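Local coordinates for DNA repair protein RecN (Deinococcus radiodurans, PDB 4ABY) that probably takes part in recombinational repair of damaged DNA as an SMC-like ATPase, represented here by its nucleotide-binding head domain, at residues A180-H185 with L223-G227; G299-R303 with D322-I328; G81-G85 with L141-Q146; A187-V192 with V216-H220. All coordinates share one frame; numbering follows the deposited sequence.

Contact 1: A180-H185 with L223-G227; sequences AYAAAH and LLKVG
Tyr181 and Leu223 cross obliquely between two nearly antiparallel helices, whose directions differ by 169° and whose segment axes approach to 9.0 Å. The leucine methyl CD1 lies at a slant to the phenol, with Tyr181 CE1 3.4 Å from Leu223 CD1. Tyr181 reaches this place because CG stands anti to the backbone N (chi1 -178°), which carries the ring across to the other helix. The same ring turns its edge to the backbone of Gly227, where Tyr181 CD1 is 3.4 Å from Gly227 CA. Leu223 CD1 then extends past the phenol to the backbone of the opposite helix, 3.5 Å from His185 CA. Val226 completes the row one turn along: its CG1 branch comes down on the start of the facing turn, 3.5 Å from Tyr181 N, while CG2 faces Ala184 CB at 4.4 Å. No hydrogen bond joins the segments, and the phenol hydroxyl is satisfied by Ala270 O. This antiparallel pair, consistent with the base of an SMC-like coiled coil, packs helix 175-197 along helix 214-249, and short strand 269-270 closes the Tyr181 side, where Pro269 touches Tyr181, Leu223 and Leu224.

Contact 2: G299-R303 with D322-I328; sequences GELSR and DEVDAGI
Ser302 and Arg303, on neighbouring positions of one helix, each direct a side-chain donor at a backbone carbonyl of the loop 322-328. Ser302 OG donates to Asp322 O at 2.9 Å, approaching the oxygen at a C=O...donor angle of 139° and from 31° outside the carbonyl plane. The bond from Arg303 NH1 to Val324 O is long and weak at 3.4 Å, yet straight, and the acceptor lies in the guanidinium plane at its edge. Arg303 NE makes a further weak bond to Leu252 O.

Contacts over its flat sides also hold the guanidinium. The apolar one is Ile328 CG2, which sits over its centre, 3.4 Å from Arg303 CZ, while Gly299 O and Glu300 CA lie toward the rim of the opposite face, which probably limits its tilting. Val324 CG2 meets the aliphatic part of the same chain, 4.0 Å from Arg303 CG.

Backbone packing makes up the rest. Gly299 presents its CA to Glu323 O and to Ala326 CB, the latter at 4.1 Å. Its partners belong to a type I turn, in which Ala326 N bonds back to Glu323 O at 3.0 Å. Beside it, Asp322 OD2 accepts from Gln154 and Glu323 OE1 from Trp153, and the Asp322 side chain lies about 4 Å from that of Lys73, a predicted ATP-binding residue. The helix that begins within the signature-like SGGE sequence thus packs on what are, by sequence, the end of Walker B (Asp322-Glu323) and the D-loop, as in ABC-type ATPases.

Contact 3: G81-G85 with L141-Q146; sequences GLLLG and LQEWAQ
Leu84 O is covered by Gln142 from two positions. Gln142 CA makes a CA-H...O contact to Leu84 O at 3.4 Å, with 149° at the hydrogen, and Gln142 CG closes on the same oxygen. That methylene also lies 3.4 Å from Gly85 CA, since chi1 of -68° sets CG anti to the carbonyl carbon and the chain runs on extended over the glycine. An alanine at Gln142 lacks the CG methylene, and the turn at Leu84 O and Gly85 CA would probably be left with a gap beside it. Leu83 O is met mainly by carbon: Leu141 CG stands 3.4 Å from Leu83 O, and Ala145 CB faces the same oxygen from the next turn of that helix. Farther along, the CD2 branch of Leu84 runs over the last turn, 4.0 Å from Ala145 CB and 3.9 Å from Gln146 CG. Gly85 adopts a positive phi of 90°, which itself calls for glycine, because a CB would be jammed against the preceding carbonyl O. Its N bonds back to Leu82 O at 3.1 Å, part of a Schellman motif. This motif closes helix 69-83, which starts within the predicted ATP-binding loop, a P-loop by sequence. The contact therefore sets the far end of the P-loop helix against helix 138-145, the link from the antiparallel sheet to edge strand 149-152 of the mixed, P-loop NTPase-type sheet.

Contact 4: A187-V192 with V216-H220; sequences AWREAV and VDALH
The antiparallel helix pair that projects from the head, consistent with the root of an SMC-like coiled coil, is joined here by Trp188, Ala191, Val216, Leu219 and His220. The segment axes approach to 8.9 Å and cross at -157°. Trp188 and His220 lie side by side and point the same way. Their rings are oblique to each other, the indole five-membered ring and the imidazole inclined at 59°, with His220 CD2 3.6 Å from Trp188 CZ2. Trp188 has CG anti to its N (chi1 170°), which swings the indole across the groove and brings Val216 O to the ring edge, in plane, 3.7 Å from Trp188 CD1. Val192 CG2 lies over one face of the indole, toward its rim, and also meets Val216 CG2 at 3.5 Å. Ala191 fits between a methyl of Leu219 and a methyl of Val216, its CB 3.4 Å from Leu219 CD1 and 3.7 Å from Val216 CG2. If Trp188 were an alanine, His220 would probably lose the aromatic surface beside it and be set free to turn. With no hydrogen bond between the segments, the pairing here rests on apolar and aromatic fit, and small Ala191 is consistent with the close approach.

In the fold
Contacts 1 and 4 belong to one helix pair, 175-197 with 214-249: their centres are 10 Å apart, and Leu223 CD2 meets Trp188 CE3 at 3.3 Å. Contact 4 falls within the stretch of chain spanned by contact 1, through a connection engineered in this construct; the natural protein would continue into its coiled coil. Along the sequence, contact 3 closes first, then this pair, then contact 2. Contacts 2 and 3 lie on opposite sides of the chain's centre, 23 Å between centres and about 10 Å between nearest atoms. Contact 1 is about 40 Å from contact 2, centre to centre. The nucleotide-binding core holds contacts 2 and 3, while contacts 1 and 4 build the projecting arm.

Contact 1: A180-H185 with L223-G227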
loop_
_atom_site.group_PDB
_atom_site.type_symbol
_atom_site.label_atom_id
_atom_site.label_comp_id
_atom_site.label_asym_id
_atom_site.label_seq_id
_atom_site.Cartn_x
_atom_site.Cartn_y
_atom_site.Cartn_z
ATOM N N ALA A 180 7.273 19.298 -20.817
ATOM C CA ALA A 180 7.536 20.621 -21.357
ATOM C C ALA A 180 8.219 21.479 -20.303
ATOM O O ALA A 180 9.154 22.218 -20.605
ATOM C CB ALA A 180 6.250 21.266 -21.818
ATOM N N TYR A 181 7.752 21.374 -19.063
ATOM C CA TYR A 181 8.385 22.089 -17.967
ATOM C C TYR A 181 9.790 21.565 -17.731
ATOM O O TYR A 181 10.746 22.332 -17.685
ATOM C CB TYR A 181 7.580 21.965 -16.671
ATOM C CG TYR A 181 8.201 22.756 -15.543
ATOM C CD1 TYR A 181 7.923 24.106 -15.383
ATOM C CD2 TYR A 181 9.094 22.166 -14.665
ATOM C CE1 TYR A 181 8.500 24.839 -14.374
ATOM C CE2 TYR A 181 9.679 22.895 -13.649
ATOM C CZ TYR A 181 9.376 24.231 -13.510
ATOM O OH TYR A 181 9.954 24.965 -12.504
ATOM N N ALA A 182 9.904 20.251 -17.573
ATOM C CA ALA A 182 11.183 19.613 -17.281
ATOM C C ALA A 182 12.276 20.076 -18.237
ATOM O O ALA A 182 13.393 20.386 -17.819
ATOM C CB ALA A 182 11.040 18.110 -17.334
ATOM N N ALA A 183 11.947 20.114 -19.524
ATOM C CA ALA A 183 12.892 20.545 -20.540
ATOM C C ALA A 183 13.283 21.999 -20.320
ATOM O O ALA A 183 14.466 22.338 -20.301
ATOM C CB ALA A 183 12.300 20.357 -21.918
ATOM N N ALA A 184 12.276 22.853 -20.153
ATOM C CA ALA A 184 12.502 24.268 -19.898
ATOM C C ALA A 184 13.376 24.474 -18.661
ATOM O O ALA A 184 14.337 25.242 -18.685
ATOM C CB ALA A 184 11.180 24.991 -19.744
ATOM N N HIS A 185 13.037 23.780 -17.582
ATOM C CA HIS A 185 13.786 23.890 -16.342
ATOM C C HIS A 185 15.238 23.470 -16.530
ATOM O O HIS A 185 16.147 24.111 -16.005
ATOM C CB HIS A 185 13.137 23.044 -15.249
ATOM C CG HIS A 185 13.870 23.079 -13.946
ATOM N ND1 HIS A 185 13.466 23.862 -12.887
ATOM C CD2 HIS A 185 14.984 22.430 -13.532
ATOM C CE1 HIS A 185 14.300 23.693 -11.877
ATOM N NE2 HIS A 185 15.229 22.831 -12.242
ATOM N N LEU A 223 10.452 29.393 -18.576
ATOM C CA LEU A 223 10.251 28.536 -17.413
ATOM C C LEU A 223 8.977 28.880 -16.656
ATOM O O LEU A 223 8.222 27.993 -16.272
ATOM C CB LEU A 223 11.447 28.628 -16.473
ATOM C CG LEU A 223 11.368 27.681 -15.281
ATOM C CD1 LEU A 223 11.273 26.252 -15.769
ATOM C CD2 LEU A 223 12.570 27.865 -14.384
ATOM N N LEU A 224 8.745 30.170 -16.431
ATOM C CA LEU A 224 7.535 30.611 -15.746
ATOM C C LEU A 224 6.329 30.448 -16.657
ATOM O O LEU A 224 5.261 30.033 -16.218
ATOM C CB LEU A 224 7.664 32.064 -15.293
ATOM C CG LEU A 224 8.829 32.344 -14.347
ATOM C CD1 LEU A 224 8.705 33.729 -13.746
ATOM C CD2 LEU A 224 8.874 31.294 -13.251
ATOM N N LYS A 225 6.513 30.773 -17.929
ATOM C CA LYS A 225 5.447 30.679 -18.920
ATOM C C LYS A 225 4.946 29.244 -19.015
ATOM O O LYS A 225 3.756 28.968 -18.857
ATOM C CB LYS A 225 5.966 31.151 -20.282
ATOM C CG LYS A 225 4.919 31.235 -21.379
ATOM C CD LYS A 225 5.567 31.588 -22.712
ATOM C CE LYS A 225 4.537 31.753 -23.821
ATOM N NZ LYS A 225 3.830 30.483 -24.136
ATOM N N VAL A 226 5.878 28.334 -19.276
ATOM C CA VAL A 226 5.591 26.912 -19.352
ATOM C C VAL A 226 5.098 26.398 -18.004
ATOM O O VAL A 226 4.149 25.619 -17.937
ATOM C CB VAL A 226 6.852 26.129 -19.761
ATOM C CG1 VAL A 226 6.587 24.632 -19.753
ATOM C CG2 VAL A 226 7.333 26.585 -21.124
ATOM N N GLY A 227 5.748 26.841 -16.933
ATOM C CA GLY A 227 5.400 26.408 -15.595
ATOM C C GLY A 227 3.944 26.683 -15.295
ATOM O O GLY A 227 3.274 25.891 -14.629
#

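Contact 2: G299-R303 with D322-I328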
loop_
_atom_site.group_PDB
_atom_site.type_symbol
_atom_site.label_atom_id
_atom_site.label_comp_id
_atom_site.label_asym_id
_atom_site.label_seq_id
_atom_site.Cartn_x
_atom_site.Cartn_y
_atom_site.Cartn_z
ATOM N N GLY A 299 -8.309 1.745 8.849
ATOM C CA GLY A 299 -9.170 1.099 7.877
ATOM C C GLY A 299 -9.663 2.032 6.784
ATOM O O GLY A 299 -9.731 1.641 5.621
ATOM N N GLU A 300 -10.015 3.264 7.142
ATOM C CA GLU A 300 -10.459 4.231 6.145
ATOM C C GLU A 300 -9.339 4.585 5.175
ATOM O O GLU A 300 -9.565 4.702 3.973
ATOM C CB GLU A 300 -11.005 5.498 6.802
ATOM C CG GLU A 300 -12.350 5.311 7.477
ATOM C CD GLU A 300 -12.998 6.628 7.856
ATOM O OE1 GLU A 300 -12.264 7.577 8.202
ATOM O OE2 GLU A 300 -14.244 6.715 7.807
ATOM N N LEU A 301 -8.133 4.760 5.703
ATOM C CA LEU A 301 -6.971 5.014 4.867
ATOM C C LEU A 301 -6.788 3.847 3.894
ATOM O O LEU A 301 -6.663 4.050 2.685
ATOM C CB LEU A 301 -5.723 5.210 5.732
ATOM C CG LEU A 301 -4.452 5.726 5.053
ATOM C CD1 LEU A 301 -4.742 6.970 4.250
ATOM C CD2 LEU A 301 -3.365 5.996 6.076
ATOM N N SER A 302 -6.798 2.626 4.427
ATOM C CA SER A 302 -6.650 1.425 3.606
ATOM C C SER A 302 -7.650 1.387 2.461
ATOM O O SER A 302 -7.302 1.033 1.336
ATOM C CB SER A 302 -6.801 0.160 4.452
ATOM O OG SER A 302 -5.714 -0.002 5.345
ATOM N N ARG A 303 -8.895 1.745 2.745
ATOM C CA ARG A 303 -9.933 1.664 1.726
ATOM C C ARG A 303 -9.764 2.745 0.672
ATOM O O ARG A 303 -10.150 2.562 -0.481
ATOM C CB ARG A 303 -11.328 1.701 2.348
ATOM C CG ARG A 303 -11.644 0.443 3.129
ATOM C CD ARG A 303 -13.106 0.343 3.463
ATOM N NE ARG A 303 -13.572 1.492 4.230
ATOM C CZ ARG A 303 -13.509 1.588 5.554
ATOM N NH1 ARG A 303 -12.986 0.603 6.278
ATOM N NH2 ARG A 303 -13.971 2.674 6.155
ATOM N N ASP A 322 -4.360 -3.585 5.523
ATOM C CA ASP A 322 -4.705 -3.993 6.852
ATOM C C ASP A 322 -5.963 -3.320 7.293
ATOM O O ASP A 322 -6.070 -2.132 7.236
ATOM C CB ASP A 322 -3.648 -3.517 7.805
ATOM C CG ASP A 322 -3.807 -4.073 9.168
ATOM O OD1 ASP A 322 -4.379 -5.151 9.310
ATOM O OD2 ASP A 322 -3.343 -3.440 10.101
ATOM N N GLU A 323 -6.929 -4.051 7.777
ATOM C CA GLU A 323 -8.024 -3.337 8.295
ATOM C C GLU A 323 -8.915 -2.701 7.322
ATOM O O GLU A 323 -9.554 -1.781 7.680
ATOM C CB GLU A 323 -7.458 -2.223 9.151
ATOM C CG GLU A 323 -7.424 -2.524 10.636
ATOM C CD GLU A 323 -7.041 -1.349 11.448
ATOM O OE1 GLU A 323 -5.864 -1.061 11.555
ATOM O OE2 GLU A 323 -7.914 -0.699 12.004
ATOM N N VAL A 324 -9.002 -3.156 6.097
ATOM C CA VAL A 324 -9.900 -2.468 5.172
ATOM C C VAL A 324 -11.225 -3.014 5.400
ATOM O O VAL A 324 -12.166 -2.433 4.958
ATOM C CB VAL A 324 -9.151 -3.353 4.189
ATOM C CG1 VAL A 324 -9.600 -4.741 4.307
ATOM C CG2 VAL A 324 -9.387 -2.902 2.795
ATOM N N ASP A 325 -11.353 -4.058 6.196
ATOM C CA ASP A 325 -12.718 -4.347 6.583
ATOM C C ASP A 325 -13.102 -3.775 7.892
ATOM O O ASP A 325 -14.119 -4.100 8.426
ATOM C CB ASP A 325 -12.907 -5.841 6.705
ATOM C CG ASP A 325 -11.910 -6.466 7.556
ATOM O OD1 ASP A 325 -11.052 -5.774 8.006
ATOM O OD2 ASP A 325 -11.986 -7.648 7.785
ATOM N N ALA A 326 -12.266 -2.932 8.434
ATOM C CA ALA A 326 -12.484 -2.480 9.799
ATOM C C ALA A 326 -13.924 -2.055 10.094
ATOM O O ALA A 326 -14.729 -2.860 10.563
ATOM C CB ALA A 326 -11.507 -1.374 10.161
ATOM N N GLY A 327 -14.256 -0.799 9.828
ATOM C CA GLY A 327 -15.506 -0.254 10.324
ATOM C C GLY A 327 -16.704 -0.333 9.401
ATOM O O GLY A 327 -17.635 0.465 9.519
ATOM N N ILE A 328 -16.693 -1.294 8.486
ATOM C CA ILE A 328 -17.756 -1.414 7.495
ATOM C C ILE A 328 -18.407 -2.776 7.585
ATOM O O ILE A 328 -18.038 -3.602 8.419
ATOM C CB ILE A 328 -17.210 -1.278 6.061
ATOM C CG1 ILE A 328 -16.293 -2.465 5.738
ATOM C CG2 ILE A 328 -16.481 0.038 5.891
ATOM C CD1 ILE A 328 -15.917 -2.582 4.286
#

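Contact 3: G81-G85 with L141-Q146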
loop_
_atom_site.group_PDB
_atom_site.type_symbol
_atom_site.label_atom_id
_atom_site.label_comp_id
_atom_site.label_asym_id
_atom_site.label_seq_id
_atom_site.Cartn_x
_atom_site.Cartn_y
_atom_site.Cartn_z
ATOM N N GLY A 81 6.405 -6.162 7.059
ATOM C CA GLY A 81 6.826 -4.811 7.372
ATOM C C GLY A 81 8.323 -4.738 7.591
ATOM O O GLY A 81 8.977 -3.773 7.193
ATOM N N LEU A 82 8.865 -5.769 8.230
ATOM C CA LEU A 82 10.295 -5.854 8.478
ATOM C C LEU A 82 11.076 -5.947 7.173
ATOM O O LEU A 82 12.144 -5.355 7.044
ATOM C CB LEU A 82 10.607 -7.057 9.359
ATOM C CG LEU A 82 10.010 -7.052 10.763
ATOM C CD1 LEU A 82 10.262 -8.391 11.426
ATOM C CD2 LEU A 82 10.589 -5.925 11.594
ATOM N N LEU A 83 10.546 -6.690 6.208
ATOM C CA LEU A 83 11.189 -6.811 4.906
ATOM C C LEU A 83 11.189 -5.477 4.174
ATOM O O LEU A 83 12.063 -5.216 3.356
ATOM C CB LEU A 83 10.491 -7.864 4.052
ATOM C CG LEU A 83 10.549 -9.298 4.563
ATOM C CD1 LEU A 83 9.971 -10.235 3.526
ATOM C CD2 LEU A 83 11.977 -9.681 4.885
ATOM N N LEU A 84 10.199 -4.639 4.465
ATOM C CA LEU A 84 10.097 -3.333 3.827
ATOM C C LEU A 84 11.155 -2.373 4.355
ATOM O O LEU A 84 11.348 -1.283 3.813
ATOM C CB LEU A 84 8.710 -2.735 4.045
ATOM C CG LEU A 84 7.760 -2.728 2.850
ATOM C CD1 LEU A 84 6.636 -1.745 3.109
ATOM C CD2 LEU A 84 8.502 -2.347 1.591
ATOM N N GLY A 85 11.841 -2.781 5.414
ATOM C CA GLY A 85 12.846 -1.937 6.022
ATOM C C GLY A 85 12.209 -1.085 7.090
ATOM O O GLY A 85 12.682 0.012 7.394
ATOM N N LEU A 141 17.725 -2.284 1.924
ATOM C CA LEU A 141 16.606 -3.209 2.016
ATOM C C LEU A 141 15.329 -2.466 1.664
ATOM O O LEU A 141 14.481 -2.980 0.940
ATOM C CB LEU A 141 16.504 -3.785 3.431
ATOM C CG LEU A 141 15.390 -4.791 3.732
ATOM C CD1 LEU A 141 15.484 -5.993 2.813
ATOM C CD2 LEU A 141 15.454 -5.224 5.180
ATOM N N GLN A 142 15.207 -1.247 2.176
ATOM C CA GLN A 142 14.039 -0.416 1.916
ATOM C C GLN A 142 13.892 -0.101 0.439
ATOM O O GLN A 142 12.819 -0.262 -0.136
ATOM C CB GLN A 142 14.140 0.889 2.692
ATOM C CG GLN A 142 14.037 0.723 4.177
ATOM C CD GLN A 142 14.299 2.014 4.905
ATOM O OE1 GLN A 142 14.237 2.068 6.133
ATOM N NE2 GLN A 142 14.595 3.070 4.152
ATOM N N GLU A 143 14.976 0.363 -0.169
ATOM C CA GLU A 143 14.948 0.752 -1.571
ATOM C C GLU A 143 14.625 -0.433 -2.467
ATOM O O GLU A 143 13.957 -0.282 -3.490
ATOM C CB GLU A 143 16.278 1.388 -1.981
ATOM C CG GLU A 143 16.619 2.638 -1.179
ATOM C CD GLU A 143 17.954 3.241 -1.562
ATOM O OE1 GLU A 143 18.791 2.517 -2.144
ATOM O OE2 GLU A 143 18.167 4.439 -1.275
ATOM N N TRP A 144 15.093 -1.614 -2.074
ATOM C CA TRP A 144 14.868 -2.813 -2.869
ATOM C C TRP A 144 13.467 -3.363 -2.665
ATOM O O TRP A 144 12.765 -3.660 -3.628
ATOM C CB TRP A 144 15.908 -3.889 -2.552
ATOM C CG TRP A 144 15.721 -5.130 -3.374
ATOM C CD1 TRP A 144 16.309 -5.417 -4.571
ATOM C CD2 TRP A 144 14.872 -6.241 -3.069
ATOM N NE1 TRP A 144 15.885 -6.639 -5.026
ATOM C CE2 TRP A 144 15.003 -7.167 -4.122
ATOM C CE3 TRP A 144 14.019 -6.544 -2.004
ATOM C CZ2 TRP A 144 14.311 -8.376 -4.141
ATOM C CZ3 TRP A 144 13.331 -7.745 -2.025
ATOM C CH2 TRP A 144 13.481 -8.646 -3.086
ATOM N N ALA A 145 13.064 -3.489 -1.407
ATOM C CA ALA A 145 11.761 -4.054 -1.069
ATOM C C ALA A 145 10.590 -3.142 -1.445
ATOM O O ALA A 145 9.483 -3.615 -1.680
ATOM C CB ALA A 145 11.706 -4.413 0.410
ATOM N N GLN A 146 10.833 -1.837 -1.500
ATOM C CA GLN A 146 9.792 -0.892 -1.889
ATOM C C GLN A 146 9.465 -0.987 -3.374
ATOM O O GLN A 146 8.559 -0.313 -3.866
ATOM C CB GLN A 146 10.196 0.537 -1.539
ATOM C CG GLN A 146 10.120 0.852 -0.063
ATOM C CD GLN A 146 10.689 2.213 0.256
ATOM O OE1 GLN A 146 11.309 2.853 -0.594
ATOM N NE2 GLN A 146 10.485 2.666 1.489
#

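Contact 4: A187-V192 with V216-H220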
loop_
_atom_site.group_PDB
_atom_site.type_symbol
_atom_site.label_atom_id
_atom_site.label_comp_id
_atom_site.label_asym_id
_atom_site.label_seq_id
_atom_site.Cartn_x
_atom_site.Cartn_y
_atom_site.Cartn_z
ATOM N N ALA A 187 17.043 23.427 -19.364
ATOM C CA ALA A 187 17.716 24.396 -20.218
ATOM C C ALA A 187 18.078 25.658 -19.442
ATOM O O ALA A 187 19.135 26.253 -19.654
ATOM C CB ALA A 187 16.838 24.739 -21.407
ATOM N N TRP A 188 17.190 26.060 -18.541
ATOM C CA TRP A 188 17.422 27.226 -17.709
ATOM C C TRP A 188 18.571 27.008 -16.730
ATOM O O TRP A 188 19.297 27.946 -16.408
ATOM C CB TRP A 188 16.146 27.607 -16.959
ATOM C CG TRP A 188 16.352 28.657 -15.908
ATOM C CD1 TRP A 188 16.730 29.953 -16.105
ATOM C CD2 TRP A 188 16.178 28.500 -14.495
ATOM N NE1 TRP A 188 16.810 30.611 -14.901
ATOM C CE2 TRP A 188 16.473 29.741 -13.899
ATOM C CE3 TRP A 188 15.808 27.431 -13.678
ATOM C CZ2 TRP A 188 16.404 29.940 -12.524
ATOM C CZ3 TRP A 188 15.742 27.631 -12.315
ATOM C CH2 TRP A 188 16.040 28.874 -11.751
ATOM N N ARG A 189 18.738 25.776 -16.256
ATOM C CA ARG A 189 19.835 25.462 -15.343
ATOM C C ARG A 189 21.196 25.530 -16.039
ATOM O O ARG A 189 22.199 25.869 -15.414
ATOM C CB ARG A 189 19.642 24.090 -14.698
ATOM C CG ARG A 189 18.428 23.981 -13.792
ATOM C CD ARG A 189 18.364 25.137 -12.818
ATOM N NE ARG A 189 19.555 25.234 -11.982
ATOM C CZ ARG A 189 19.862 26.302 -11.249
ATOM N NH1 ARG A 189 19.066 27.365 -11.256
ATOM N NH2 ARG A 189 20.965 26.311 -10.514
ATOM N N GLU A 190 21.227 25.198 -17.328
ATOM C CA GLU A 190 22.448 25.334 -18.123
ATOM C C GLU A 190 22.869 26.795 -18.183
ATOM O O GLU A 190 24.036 27.127 -17.979
ATOM C CB GLU A 190 22.244 24.821 -19.551
ATOM C CG GLU A 190 22.301 23.314 -19.719
ATOM C CD GLU A 190 22.172 22.893 -21.175
ATOM O OE1 GLU A 190 23.188 22.948 -21.902
ATOM O OE2 GLU A 190 21.055 22.513 -21.596
ATOM N N ALA A 191 21.907 27.663 -18.477
ATOM C CA ALA A 191 22.174 29.088 -18.570
ATOM C C ALA A 191 22.683 29.633 -17.246
ATOM O O ALA A 191 23.612 30.438 -17.217
ATOM C CB ALA A 191 20.932 29.827 -19.001
ATOM N N VAL A 192 22.070 29.193 -16.150
ATOM C CA VAL A 192 22.471 29.655 -14.827
ATOM C C VAL A 192 23.849 29.130 -14.479
ATOM O O VAL A 192 24.655 29.834 -13.879
ATOM C CB VAL A 192 21.491 29.217 -13.734
ATOM C CG1 VAL A 192 22.085 29.495 -12.365
ATOM C CG2 VAL A 192 20.157 29.929 -13.896
ATOM N N VAL A 216 19.811 33.744 -19.928
ATOM C CA VAL A 216 19.251 33.173 -18.708
ATOM C C VAL A 216 17.928 33.839 -18.321
ATOM O O VAL A 216 17.062 33.213 -17.716
ATOM C CB VAL A 216 20.257 33.243 -17.531
ATOM C CG1 VAL A 216 20.326 34.645 -16.960
ATOM C CG2 VAL A 216 19.882 32.251 -16.449
ATOM N N ASP A 217 17.765 35.105 -18.684
ATOM C CA ASP A 217 16.543 35.821 -18.357
ATOM C C ASP A 217 15.413 35.418 -19.300
ATOM O O ASP A 217 14.249 35.365 -18.901
ATOM C CB ASP A 217 16.775 37.333 -18.392
ATOM C CG ASP A 217 17.704 37.805 -17.284
ATOM O OD1 ASP A 217 17.945 37.031 -16.335
ATOM O OD2 ASP A 217 18.190 38.951 -17.358
ATOM N N ALA A 218 15.759 35.125 -20.548
ATOM C CA ALA A 218 14.771 34.683 -21.526
ATOM C C ALA A 218 14.286 33.284 -21.177
ATOM O O ALA A 218 13.094 32.983 -21.274
ATOM C CB ALA A 218 15.361 34.699 -22.924
ATOM N N LEU A 219 15.224 32.432 -20.775
ATOM C CA LEU A 219 14.908 31.061 -20.405
ATOM C C LEU A 219 14.034 31.019 -19.151
ATOM O O LEU A 219 13.142 30.175 -19.032
ATOM C CB LEU A 219 16.195 30.252 -20.206
ATOM C CG LEU A 219 16.974 29.884 -21.477
ATOM C CD1 LEU A 219 18.382 29.405 -21.155
ATOM C CD2 LEU A 219 16.230 28.836 -22.292
ATOM N N HIS A 220 14.287 31.938 -18.226
ATOM C CA HIS A 220 13.507 32.020 -16.999
ATOM C C HIS A 220 12.086 32.473 -17.295
ATOM O O HIS A 220 11.151 32.139 -16.565
ATOM C CB HIS A 220 14.160 32.986 -16.017
ATOM C CG HIS A 220 13.527 32.985 -14.661
ATOM N ND1 HIS A 220 12.533 33.869 -14.302
ATOM C CD2 HIS A 220 13.748 32.205 -13.576
ATOM C CE1 HIS A 220 12.166 33.631 -13.054
ATOM N NE2 HIS A 220 12.890 32.629 -12.591
#